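Uncharacterized protein (Bacteroides ovatus, PDB 4E6F) is of unknown function but contains a DUF4468 domain with a TBP-like fold, in which helices pack on a curved antiparallel sheet. Local coordinates at residues F117-T122 with L148-R153; Q40-M45 with V64-A69; K54-I59 with V95-T100. All blocks are in the same frame, centred on the assembly; numbering follows the deposited sequence. Where two conformers were deposited one is given.

Contact 1. Residues F117-T122 with L148-R153; sequences FTYRET and LAKWRR. With NO3 (nitrate ion), chain C.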
loop_
_atom_site.group_PDB
_atom_site.type_symbol
_atom_site.label_atom_id
_atom_site.label_comp_id
_atom_site.label_asym_id
_atom_site.label_seq_id
_atom_site.Cartn_x
_atom_site.Cartn_y
_atom_site.Cartn_z
ATOM N N PHE A 117 7.841 5.033 -8.068
ATOM C CA PHE A 117 7.265 4.695 -9.357
ATOM C C PHE A 117 8.291 4.744 -10.452
ATOM O O PHE A 117 9.189 5.599 -10.423
ATOM C CB PHE A 117 6.154 5.696 -9.697
ATOM C CG PHE A 117 5.086 5.847 -8.637
ATOM C CD1 PHE A 117 4.096 4.876 -8.477
ATOM C CD2 PHE A 117 5.070 6.957 -7.795
ATOM C CE1 PHE A 117 3.114 5.004 -7.477
ATOM C CE2 PHE A 117 4.081 7.097 -6.805
ATOM C CZ PHE A 117 3.096 6.132 -6.671
ATOM N N THR A 118 8.158 3.821 -11.412
ATOM C CA THR A 118 8.985 3.784 -12.622
ATOM C C THR A 118 7.991 3.793 -13.767
ATOM O O THR A 118 7.271 2.812 -13.997
ATOM C CB THR A 118 9.946 2.603 -12.634
ATOM O OG1 THR A 118 10.691 2.621 -11.421
ATOM C CG2 THR A 118 10.905 2.661 -13.831
ATOM N N TYR A 119 7.940 4.911 -14.471
ATOM C CA TYR A 119 6.943 5.147 -15.503
ATOM C C TYR A 119 7.578 5.236 -16.880
ATOM O O TYR A 119 8.547 5.983 -17.061
ATOM C CB TYR A 119 6.229 6.471 -15.156
ATOM C CG TYR A 119 5.014 6.799 -16.000
ATOM C CD1 TYR A 119 3.891 5.971 -15.997
ATOM C CD2 TYR A 119 4.932 8.001 -16.694
ATOM C CE1 TYR A 119 2.755 6.295 -16.733
ATOM C CE2 TYR A 119 3.790 8.341 -17.420
ATOM C CZ TYR A 119 2.694 7.499 -17.405
ATOM O OH TYR A 119 1.562 7.848 -18.108
ATOM N N ARG A 120 7.021 4.467 -17.847
ATOM C CA ARG A 120 7.509 4.446 -19.230
ATOM C C ARG A 120 9.028 4.177 -19.241
ATOM O O ARG A 120 9.786 4.845 -19.978
ATOM C CB ARG A 120 7.147 5.758 -19.977
ATOM C CG ARG A 120 5.696 6.210 -19.789
ATOM C CD ARG A 120 4.867 6.076 -21.040
ATOM N NE ARG A 120 3.431 6.144 -20.759
ATOM C CZ ARG A 120 2.629 7.117 -21.180
ATOM N NH1 ARG A 120 3.114 8.123 -21.897
ATOM N NH2 ARG A 120 1.335 7.090 -20.888
ATOM N N GLU A 121 9.463 3.202 -18.388
ATOM C CA GLU A 121 10.823 2.672 -18.223
ATOM C C GLU A 121 11.827 3.649 -17.600
ATOM O O GLU A 121 12.634 3.216 -16.774
ATOM C CB GLU A 121 11.409 2.162 -19.557
ATOM C CG GLU A 121 10.731 0.922 -20.118
ATOM C CD GLU A 121 9.473 1.149 -20.938
ATOM O OE1 GLU A 121 9.420 2.140 -21.702
ATOM O OE2 GLU A 121 8.559 0.298 -20.855
ATOM N N THR A 122 11.823 4.939 -18.002
ATOM C CA THR A 122 12.868 5.854 -17.505
ATOM C C THR A 122 12.475 6.984 -16.545
ATOM O O THR A 122 13.378 7.639 -15.991
ATOM C CB THR A 122 13.575 6.518 -18.704
ATOM O OG1 THR A 122 12.612 7.211 -19.498
ATOM C CG2 THR A 122 14.341 5.523 -19.562
ATOM N N LEU A 148 -2.009 15.009 -11.289
ATOM C CA LEU A 148 -1.506 14.018 -10.322
ATOM C C LEU A 148 -2.595 13.079 -9.821
ATOM O O LEU A 148 -2.305 12.142 -9.063
ATOM C CB LEU A 148 -0.839 14.739 -9.124
ATOM C CG LEU A 148 0.508 15.419 -9.516
ATOM C CD1 LEU A 148 1.037 16.318 -8.430
ATOM C CD2 LEU A 148 1.557 14.388 -9.830
ATOM N N ALA A 149 -3.853 13.321 -10.231
ATOM C CA ALA A 149 -4.979 12.566 -9.699
ATOM C C ALA A 149 -4.857 11.065 -9.911
ATOM O O ALA A 149 -5.132 10.319 -8.975
ATOM C CB ALA A 149 -6.282 13.076 -10.287
ATOM N N LYS A 150 -4.446 10.610 -11.097
ATOM C CA LYS A 150 -4.352 9.167 -11.350
ATOM C C LYS A 150 -3.350 8.519 -10.405
ATOM O O LYS A 150 -3.587 7.414 -9.932
ATOM C CB LYS A 150 -4.014 8.860 -12.819
ATOM C CG LYS A 150 -2.605 9.263 -13.280
ATOM C CD LYS A 150 -2.501 9.070 -14.795
ATOM C CE LYS A 150 -1.060 9.260 -15.226
ATOM N NZ LYS A 150 -0.918 9.230 -16.723
ATOM N N TRP A 151 -2.244 9.215 -10.113
ATOM C CA TRP A 151 -1.217 8.721 -9.204
ATOM C C TRP A 151 -1.748 8.590 -7.782
ATOM O O TRP A 151 -1.564 7.551 -7.146
ATOM C CB TRP A 151 -0.017 9.679 -9.214
ATOM C CG TRP A 151 0.607 9.791 -10.570
ATOM C CD1 TRP A 151 0.306 10.698 -11.543
ATOM C CD2 TRP A 151 1.573 8.903 -11.131
ATOM N NE1 TRP A 151 1.054 10.449 -12.671
ATOM C CE2 TRP A 151 1.841 9.347 -12.445
ATOM C CE3 TRP A 151 2.290 7.805 -10.632
ATOM C CZ2 TRP A 151 2.777 8.707 -13.276
ATOM C CZ3 TRP A 151 3.204 7.164 -11.449
ATOM C CH2 TRP A 151 3.434 7.607 -12.763
ATOM N N ARG A 152 -2.401 9.641 -7.287
ATOM C CA ARG A 152 -2.893 9.639 -5.915
ATOM C C ARG A 152 -4.077 8.661 -5.749
ATOM O O ARG A 152 -4.087 7.869 -4.795
ATOM C CB ARG A 152 -3.270 11.055 -5.497
ATOM C CG ARG A 152 -3.811 11.114 -4.059
ATOM C CD ARG A 152 -3.514 12.464 -3.433
ATOM N NE ARG A 152 -4.247 12.677 -2.172
ATOM C CZ ARG A 152 -3.756 13.329 -1.123
ATOM N NH1 ARG A 152 -2.488 13.715 -1.106
ATOM N NH2 ARG A 152 -4.513 13.544 -0.056
ATOM N N ARG A 153 -5.066 8.694 -6.669
ATOM C CA ARG A 153 -6.176 7.748 -6.553
ATOM C C ARG A 153 -5.707 6.295 -6.568
ATOM O O ARG A 153 -6.151 5.496 -5.735
ATOM C CB ARG A 153 -7.162 7.905 -7.723
ATOM C CG ARG A 153 -8.031 9.128 -7.662
ATOM C CD ARG A 153 -9.213 8.972 -8.618
ATOM N NE ARG A 153 -9.832 10.266 -8.897
ATOM C CZ ARG A 153 -9.570 11.031 -9.959
ATOM N NH1 ARG A 153 -8.732 10.612 -10.903
ATOM N NH2 ARG A 153 -10.174 12.202 -10.101
HETATM N N NO3 C . -7.322 7.714 -12.638
HETATM O O1 NO3 C . -7.426 8.785 -13.217
HETATM O O2 NO3 C . -7.761 7.515 -11.528
HETATM O O3 NO3 C . -6.676 6.728 -13.258
#
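Trp151 drives the rim of its six-membered ring between Phe117 and Tyr119, making two T-shaped stacks side by side. CZ3 and CE3 lie over a face of Phe117, with Trp151 CZ3 3.6 Å from Phe117 CG and the planes 70° apart. CH2 and CZ2 meet Tyr119 in the same way; Trp151 CH2 is 3.7 Å from Tyr119 CD1, at 73°. Phe117 and Tyr119, two apart on one strand, point the same way and leave Thr118 to face away. With CG anti to the backbone N (chi1 -172°), Tyr119 turns its ring to meet the indole edge; in the conformer given, Arg120 CG lies over its other face. Lys150 stretches out beside Trp151, its chain extended past CG, and its NZ gives a long hydrogen bond of 3.2 Å to Tyr119 OH. Asp91 is the stronger partner of both groups, salt-bridged to Lys150 and hydrogen-bonded to Tyr119 OH, so one carboxylate probably holds phenol and ammonium together. Beside Lys150 a nitrate, probably from the crystallisation liquor, is weakly bonded by Arg153 NH1 and also bonded by Lys154. Helix 149-169 here meets the end of strand 107-119, while Phe83 of strand 72-85, Thr93 of strand 90-104 and Trp130 pack around the cluster.

Contact 2. Residues Q40-M45 with V64-A69; sequences QIYDTM and VFSDEA. With EDO (1,2-ethanediol), chain F.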
loop_
_atom_site.group_PDB
_atom_site.type_symbol
_atom_site.label_atom_id
_atom_site.label_comp_id
_atom_site.label_asym_id
_atom_site.label_seq_id
_atom_site.Cartn_x
_atom_site.Cartn_y
_atom_site.Cartn_z
ATOM N N GLN A 40 0.612 -16.185 17.146
ATOM C CA GLN A 40 -0.449 -16.514 16.185
ATOM C C GLN A 40 -0.573 -15.431 15.078
ATOM O O GLN A 40 -0.795 -15.738 13.902
ATOM C CB GLN A 40 -1.798 -16.633 16.932
ATOM C CG GLN A 40 -1.797 -17.750 17.984
ATOM C CD GLN A 40 -3.148 -17.795 18.667
ATOM O OE1 GLN A 40 -3.430 -17.010 19.565
ATOM N NE2 GLN A 40 -4.023 -18.689 18.246
ATOM N N ILE A 41 -0.452 -14.172 15.475
ATOM C CA ILE A 41 -0.556 -13.043 14.525
ATOM C C ILE A 41 0.641 -13.069 13.570
ATOM O O ILE A 41 0.481 -12.926 12.342
ATOM C CB ILE A 41 -0.658 -11.715 15.302
ATOM C CG1 ILE A 41 -1.981 -11.676 16.129
ATOM C CG2 ILE A 41 -0.584 -10.492 14.339
ATOM C CD1 ILE A 41 -2.044 -10.528 17.136
ATOM N N TYR A 42 1.846 -13.274 14.152
ATOM C CA TYR A 42 3.084 -13.338 13.383
ATOM C C TYR A 42 2.993 -14.468 12.333
ATOM O O TYR A 42 3.380 -14.257 11.180
ATOM C CB TYR A 42 4.268 -13.537 14.350
ATOM C CG TYR A 42 5.585 -13.777 13.649
ATOM C CD1 TYR A 42 6.392 -12.714 13.248
ATOM C CD2 TYR A 42 6.054 -15.071 13.434
ATOM C CE1 TYR A 42 7.616 -12.939 12.605
ATOM C CE2 TYR A 42 7.268 -15.304 12.790
ATOM C CZ TYR A 42 8.041 -14.235 12.376
ATOM O OH TYR A 42 9.248 -14.487 11.766
ATOM N N ASP A 43 2.484 -15.669 12.725
ATOM C CA ASP A 43 2.380 -16.776 11.777
ATOM C C ASP A 43 1.343 -16.489 10.703
ATOM O O ASP A 43 1.547 -16.866 9.555
ATOM C CB ASP A 43 2.078 -18.096 12.488
ATOM C CG ASP A 43 3.191 -18.560 13.416
ATOM O OD1 ASP A 43 4.365 -18.173 13.189
ATOM O OD2 ASP A 43 2.898 -19.334 14.338
ATOM N N THR A 44 0.229 -15.818 11.054
ATOM C CA THR A 44 -0.784 -15.480 10.046
ATOM C C THR A 44 -0.221 -14.490 9.035
ATOM O O THR A 44 -0.484 -14.594 7.830
ATOM C CB THR A 44 -2.033 -14.890 10.735
ATOM O OG1 THR A 44 -2.540 -15.847 11.667
ATOM C CG2 THR A 44 -3.130 -14.504 9.749
HETATM N N MSE A 45 0.536 -13.510 9.547
HETATM C CA MSE A 45 1.099 -12.438 8.718
HETATM C C MSE A 45 2.270 -12.922 7.838
HETATM O O MSE A 45 2.400 -12.442 6.697
HETATM C CB MSE A 45 1.477 -11.250 9.587
HETATM C CG MSE A 45 0.228 -10.492 10.078
HETATM SE SE MSE A 45 -0.684 -9.580 8.549
HETATM C CE MSE A 45 -2.077 -10.920 8.102
ATOM N N VAL A 64 11.886 -10.175 3.055
ATOM C CA VAL A 64 13.345 -10.016 3.190
ATOM C C VAL A 64 13.819 -9.982 4.651
ATOM O O VAL A 64 15.036 -10.092 4.907
ATOM C CB VAL A 64 13.852 -8.740 2.454
ATOM C CG1 VAL A 64 13.597 -8.831 0.947
ATOM C CG2 VAL A 64 13.185 -7.468 3.020
ATOM N N PHE A 65 12.877 -9.843 5.602
ATOM C CA PHE A 65 13.233 -9.755 7.010
ATOM C C PHE A 65 12.130 -10.344 7.859
ATOM O O PHE A 65 10.941 -10.051 7.622
ATOM C CB PHE A 65 13.408 -8.247 7.404
ATOM C CG PHE A 65 13.718 -7.988 8.864
ATOM C CD1 PHE A 65 12.709 -8.004 9.828
ATOM C CD2 PHE A 65 15.019 -7.711 9.279
ATOM C CE1 PHE A 65 13.004 -7.790 11.184
ATOM C CE2 PHE A 65 15.309 -7.463 10.629
ATOM C CZ PHE A 65 14.303 -7.521 11.580
ATOM N N SER A 66 12.512 -11.084 8.892
ATOM C CA SER A 66 11.544 -11.496 9.894
ATOM C C SER A 66 12.266 -11.745 11.213
ATOM O O SER A 66 13.336 -12.375 11.242
ATOM C CB SER A 66 10.720 -12.699 9.434
ATOM O OG SER A 66 11.517 -13.858 9.263
ATOM N N ASP A 67 11.724 -11.181 12.294
ATOM C CA ASP A 67 12.252 -11.404 13.635
ATOM C C ASP A 67 11.092 -11.945 14.466
ATOM O O ASP A 67 10.167 -11.191 14.823
ATOM C CB ASP A 67 12.868 -10.144 14.249
ATOM C CG ASP A 67 13.435 -10.399 15.655
ATOM O OD1 ASP A 67 12.799 -11.146 16.434
ATOM O OD2 ASP A 67 14.458 -9.814 15.983
ATOM N N GLU A 68 11.088 -13.260 14.694
ATOM C CA GLU A 68 9.984 -13.935 15.382
ATOM C C GLU A 68 9.752 -13.395 16.804
ATOM O O GLU A 68 8.596 -13.146 17.169
ATOM C CB GLU A 68 10.239 -15.458 15.409
ATOM C CG GLU A 68 9.047 -16.276 15.888
ATOM C CD GLU A 68 9.146 -17.778 15.688
ATOM O OE1 GLU A 68 10.098 -18.241 15.018
ATOM O OE2 GLU A 68 8.248 -18.492 16.187
ATOM N N ALA A 69 10.823 -13.185 17.590
ATOM C CA ALA A 69 10.633 -12.707 18.973
ATOM C C ALA A 69 10.013 -11.302 18.997
ATOM O O ALA A 69 9.078 -11.056 19.780
ATOM C CB ALA A 69 11.958 -12.719 19.729
HETATM C C1 EDO F . -7.087 -17.328 19.831
HETATM O O1 EDO F . -6.924 -18.480 19.033
HETATM C C2 EDO F . -8.574 -17.116 20.238
HETATM O O2 EDO F . -9.066 -18.241 20.942
HETATM O O HOH W 1 5.693 -17.612 16.129
#
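Tyr42 reaches Glu68 because its CG stands anti to the backbone N (chi1 173°), which sends the ring out from helix 38-54 toward the end of strand 62-67. Glu68 has the same first torsion and an extended chain, and its CB and CG run across the ring at about a right angle to the tyrosine side chain. The backbone end of Glu68 lies over one face: its CA is 4.0 Å from the centroid of the Tyr42 ring and 26° off the normal, a CH-pi contact displaced toward the hydroxyl end, where Glu68 CA comes 3.6 Å from Tyr42 CZ. Further along, Glu68 CG is 3.7 Å from Tyr42 CE2, and the carboxylate lies nearly parallel to the ring plane (7°). Ser66 takes the ring edge instead, its CB 3.3 Å from Tyr42 OH. The carbonyl of Asp67 passes close to CE1, while the Asp67 side chain turns away and its OD1 accepts a bond from Lys70 N in the turn that follows. Ile73 of strand 72-85 also touches the Tyr42 side chain.

In the conformer given for Asp43, the next residue on the helix, a water donates both to Glu68 OE2 at 2.7 Å and, by a longer arm, to Asp43 OD1 at 3.3 Å. With Asp43 OD1 and Glu68 OE2 4.9 Å apart, the shared water probably eases the repulsion between like charges. The helix therefore meets the residue just past the strand end mainly through one tyrosine face laid against aliphatic carbon, with a water-bridged acidic pair beside it.

Contact 3. Residues K54-I59 with V95-T100; sequences KENKNI and VNYQIT. With EDO (1,2-ethanediol), chain E.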
loop_
_atom_site.group_PDB
_atom_site.type_symbol
_atom_site.label_atom_id
_atom_site.label_comp_id
_atom_site.label_asym_id
_atom_site.label_seq_id
_atom_site.Cartn_x
_atom_site.Cartn_y
_atom_site.Cartn_z
ATOM N N LYS A 54 4.176 -13.569 -3.478
ATOM C CA LYS A 54 4.329 -14.585 -4.531
ATOM C C LYS A 54 3.364 -14.275 -5.669
ATOM O O LYS A 54 3.698 -14.511 -6.827
ATOM C CB LYS A 54 4.094 -16.001 -3.989
ATOM C CG LYS A 54 5.364 -16.607 -3.424
ATOM C CD LYS A 54 5.122 -17.908 -2.658
ATOM C CE LYS A 54 6.407 -18.680 -2.435
ATOM N NZ LYS A 54 7.360 -17.990 -1.513
ATOM N N GLU A 55 2.186 -13.685 -5.344
ATOM C CA GLU A 55 1.174 -13.343 -6.358
ATOM C C GLU A 55 1.669 -12.288 -7.346
ATOM O O GLU A 55 1.162 -12.238 -8.465
ATOM C CB GLU A 55 -0.133 -12.890 -5.697
ATOM C CG GLU A 55 -0.967 -14.062 -5.193
ATOM C CD GLU A 55 -2.039 -13.742 -4.166
ATOM O OE1 GLU A 55 -2.303 -12.543 -3.928
ATOM O OE2 GLU A 55 -2.590 -14.695 -3.569
ATOM N N ASN A 56 2.683 -11.486 -6.973
ATOM C CA ASN A 56 3.272 -10.500 -7.888
ATOM C C ASN A 56 4.013 -11.177 -9.052
ATOM O O ASN A 56 4.218 -10.553 -10.090
ATOM C CB ASN A 56 4.222 -9.569 -7.147
ATOM C CG ASN A 56 3.541 -8.661 -6.145
ATOM O OD1 ASN A 56 2.309 -8.579 -6.085
ATOM N ND2 ASN A 56 4.339 -7.905 -5.368
ATOM N N LYS A 57 4.433 -12.445 -8.858
ATOM C CA LYS A 57 5.104 -13.281 -9.871
ATOM C C LYS A 57 6.363 -12.602 -10.457
ATOM O O LYS A 57 6.527 -12.523 -11.679
ATOM C CB LYS A 57 4.124 -13.678 -11.002
ATOM C CG LYS A 57 2.940 -14.498 -10.509
ATOM C CD LYS A 57 1.981 -14.870 -11.659
ATOM C CE LYS A 57 1.034 -13.748 -12.028
ATOM N NZ LYS A 57 0.196 -14.102 -13.206
ATOM N N ASN A 58 7.241 -12.092 -9.584
ATOM C CA ASN A 58 8.519 -11.530 -10.025
ATOM C C ASN A 58 9.566 -11.701 -8.930
ATOM O O ASN A 58 9.231 -11.858 -7.743
ATOM C CB ASN A 58 8.449 -10.073 -10.502
ATOM C CG ASN A 58 7.978 -9.093 -9.458
ATOM O OD1 ASN A 58 8.556 -8.958 -8.367
ATOM N ND2 ASN A 58 6.935 -8.360 -9.796
ATOM N N ILE A 59 10.845 -11.642 -9.327
ATOM C CA ILE A 59 11.964 -11.822 -8.407
ATOM C C ILE A 59 12.149 -10.627 -7.439
ATOM O O ILE A 59 12.786 -10.796 -6.401
ATOM C CB ILE A 59 13.261 -12.147 -9.196
ATOM C CG1 ILE A 59 13.685 -10.974 -10.121
ATOM C CG2 ILE A 59 13.076 -13.468 -9.984
ATOM C CD1 ILE A 59 15.133 -11.130 -10.749
ATOM N N VAL A 95 5.448 0.069 -9.745
ATOM C CA VAL A 95 5.568 0.575 -8.391
ATOM C C VAL A 95 6.457 -0.391 -7.633
ATOM O O VAL A 95 6.339 -1.596 -7.830
ATOM C CB VAL A 95 4.205 0.810 -7.668
ATOM C CG1 VAL A 95 3.430 -0.496 -7.462
ATOM C CG2 VAL A 95 4.396 1.532 -6.327
ATOM N N ASN A 96 7.362 0.137 -6.805
ATOM C CA ASN A 96 8.184 -0.649 -5.885
ATOM C C ASN A 96 7.859 -0.159 -4.513
ATOM O O ASN A 96 7.652 1.045 -4.317
ATOM C CB ASN A 96 9.669 -0.541 -6.171
ATOM C CG ASN A 96 10.087 -1.335 -7.381
ATOM O OD1 ASN A 96 10.463 -2.533 -7.305
ATOM N ND2 ASN A 96 9.994 -0.695 -8.530
ATOM N N TYR A 97 7.788 -1.080 -3.548
ATOM C CA TYR A 97 7.388 -0.667 -2.204
ATOM C C TYR A 97 7.932 -1.633 -1.157
ATOM O O TYR A 97 8.396 -2.717 -1.511
ATOM C CB TYR A 97 5.830 -0.626 -2.107
ATOM C CG TYR A 97 5.153 -1.916 -2.545
ATOM C CD1 TYR A 97 5.024 -2.996 -1.665
ATOM C CD2 TYR A 97 4.732 -2.094 -3.863
ATOM C CE1 TYR A 97 4.446 -4.198 -2.075
ATOM C CE2 TYR A 97 4.125 -3.289 -4.279
ATOM C CZ TYR A 97 3.988 -4.335 -3.377
ATOM O OH TYR A 97 3.417 -5.524 -3.772
ATOM N N GLN A 98 7.785 -1.277 0.127
ATOM C CA GLN A 98 8.096 -2.177 1.219
ATOM C C GLN A 98 6.847 -2.332 2.065
ATOM O O GLN A 98 6.120 -1.355 2.286
ATOM C CB GLN A 98 9.252 -1.617 2.057
ATOM C CG GLN A 98 9.598 -2.504 3.263
ATOM C CD GLN A 98 10.880 -2.085 3.952
ATOM O OE1 GLN A 98 11.885 -1.767 3.296
ATOM N NE2 GLN A 98 10.855 -2.108 5.293
ATOM N N ILE A 99 6.562 -3.579 2.482
ATOM C CA ILE A 99 5.468 -3.869 3.425
ATOM C C ILE A 99 6.148 -4.150 4.752
ATOM O O ILE A 99 7.004 -5.034 4.801
ATOM C CB ILE A 99 4.598 -5.084 3.023
ATOM C CG1 ILE A 99 4.163 -5.008 1.560
ATOM C CG2 ILE A 99 3.374 -5.199 3.981
ATOM C CD1 ILE A 99 3.441 -6.330 1.068
ATOM N N THR A 100 5.758 -3.449 5.818
ATOM C CA THR A 100 6.341 -3.641 7.146
ATOM C C THR A 100 5.218 -4.002 8.088
ATOM O O THR A 100 4.261 -3.227 8.219
ATOM C CB THR A 100 7.076 -2.394 7.582
ATOM O OG1 THR A 100 8.128 -2.156 6.628
ATOM C CG2 THR A 100 7.660 -2.521 9.018
HETATM C C1 EDO E . 11.480 -0.342 -2.598
HETATM O O1 EDO E . 10.660 -0.347 -1.438
HETATM C C2 EDO E . 11.809 -1.797 -3.022
HETATM O O2 EDO E . 10.617 -2.526 -3.336
#
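The loop that leaves helix 38-54 and leads to strand 62-67 meets strand 90-104 of the sheet through a single polar pair, Asn56 and Tyr97. Asn56 ND2 donates to Tyr97 OH at 3.0 Å with an N-H...O angle of 162°, and the hydroxyl lies close to the amide plane. The two side chains approach from opposite directions, with amide and ring planes almost perpendicular (86°). Tyr97 holds its CG between the backbone N and the carbonyl carbon (chi1 53°), and from there the ring packs against Arg52 and Leu53 of helix 38-54, with Phe158 meeting it at an oblique angle. Asn56 sits in a type I turn from Lys54 to Lys57, closed by Lys57 N bonding to Lys54 O; Lys57, with positive phi, takes the chain out of the helix. Both polar groups have further partners: Asn56 OD1 accepts from Arg52 and its ND2 also bonds Ser61, while Tyr97 OH is hydrogen-bonded to Glu79 of strand 72-85. Each end of the Asn56 amide is thus engaged, which should fix its rotation, and the phenol oxygen joins the loop amide to the Glu79 carboxylate in a short polar chain at the hydroxyl end of the ring.

From the N terminus, helix 38-54 comes first and supplies Tyr42 to contact 2; the loop after it opens contact 3. Strand 62-67 then closes contact 2, and strand 90-104 closes contact 3, so these two cross along the chain. Together they join the first turns of helix 38-54 and the loop after it to the sheet, their centres 17 Å apart. Contact 1 follows in series: it opens at the end of strand 107-119 and closes a loop of 25 residues with the start of helix 149-169. It touches contact 3, Phe117 CE1 packing 3.9 Å from Val95 CG2 on neighbouring strands. Contact 2 lies beyond the chain's centre from contact 1, about 17 Å away between nearest atoms.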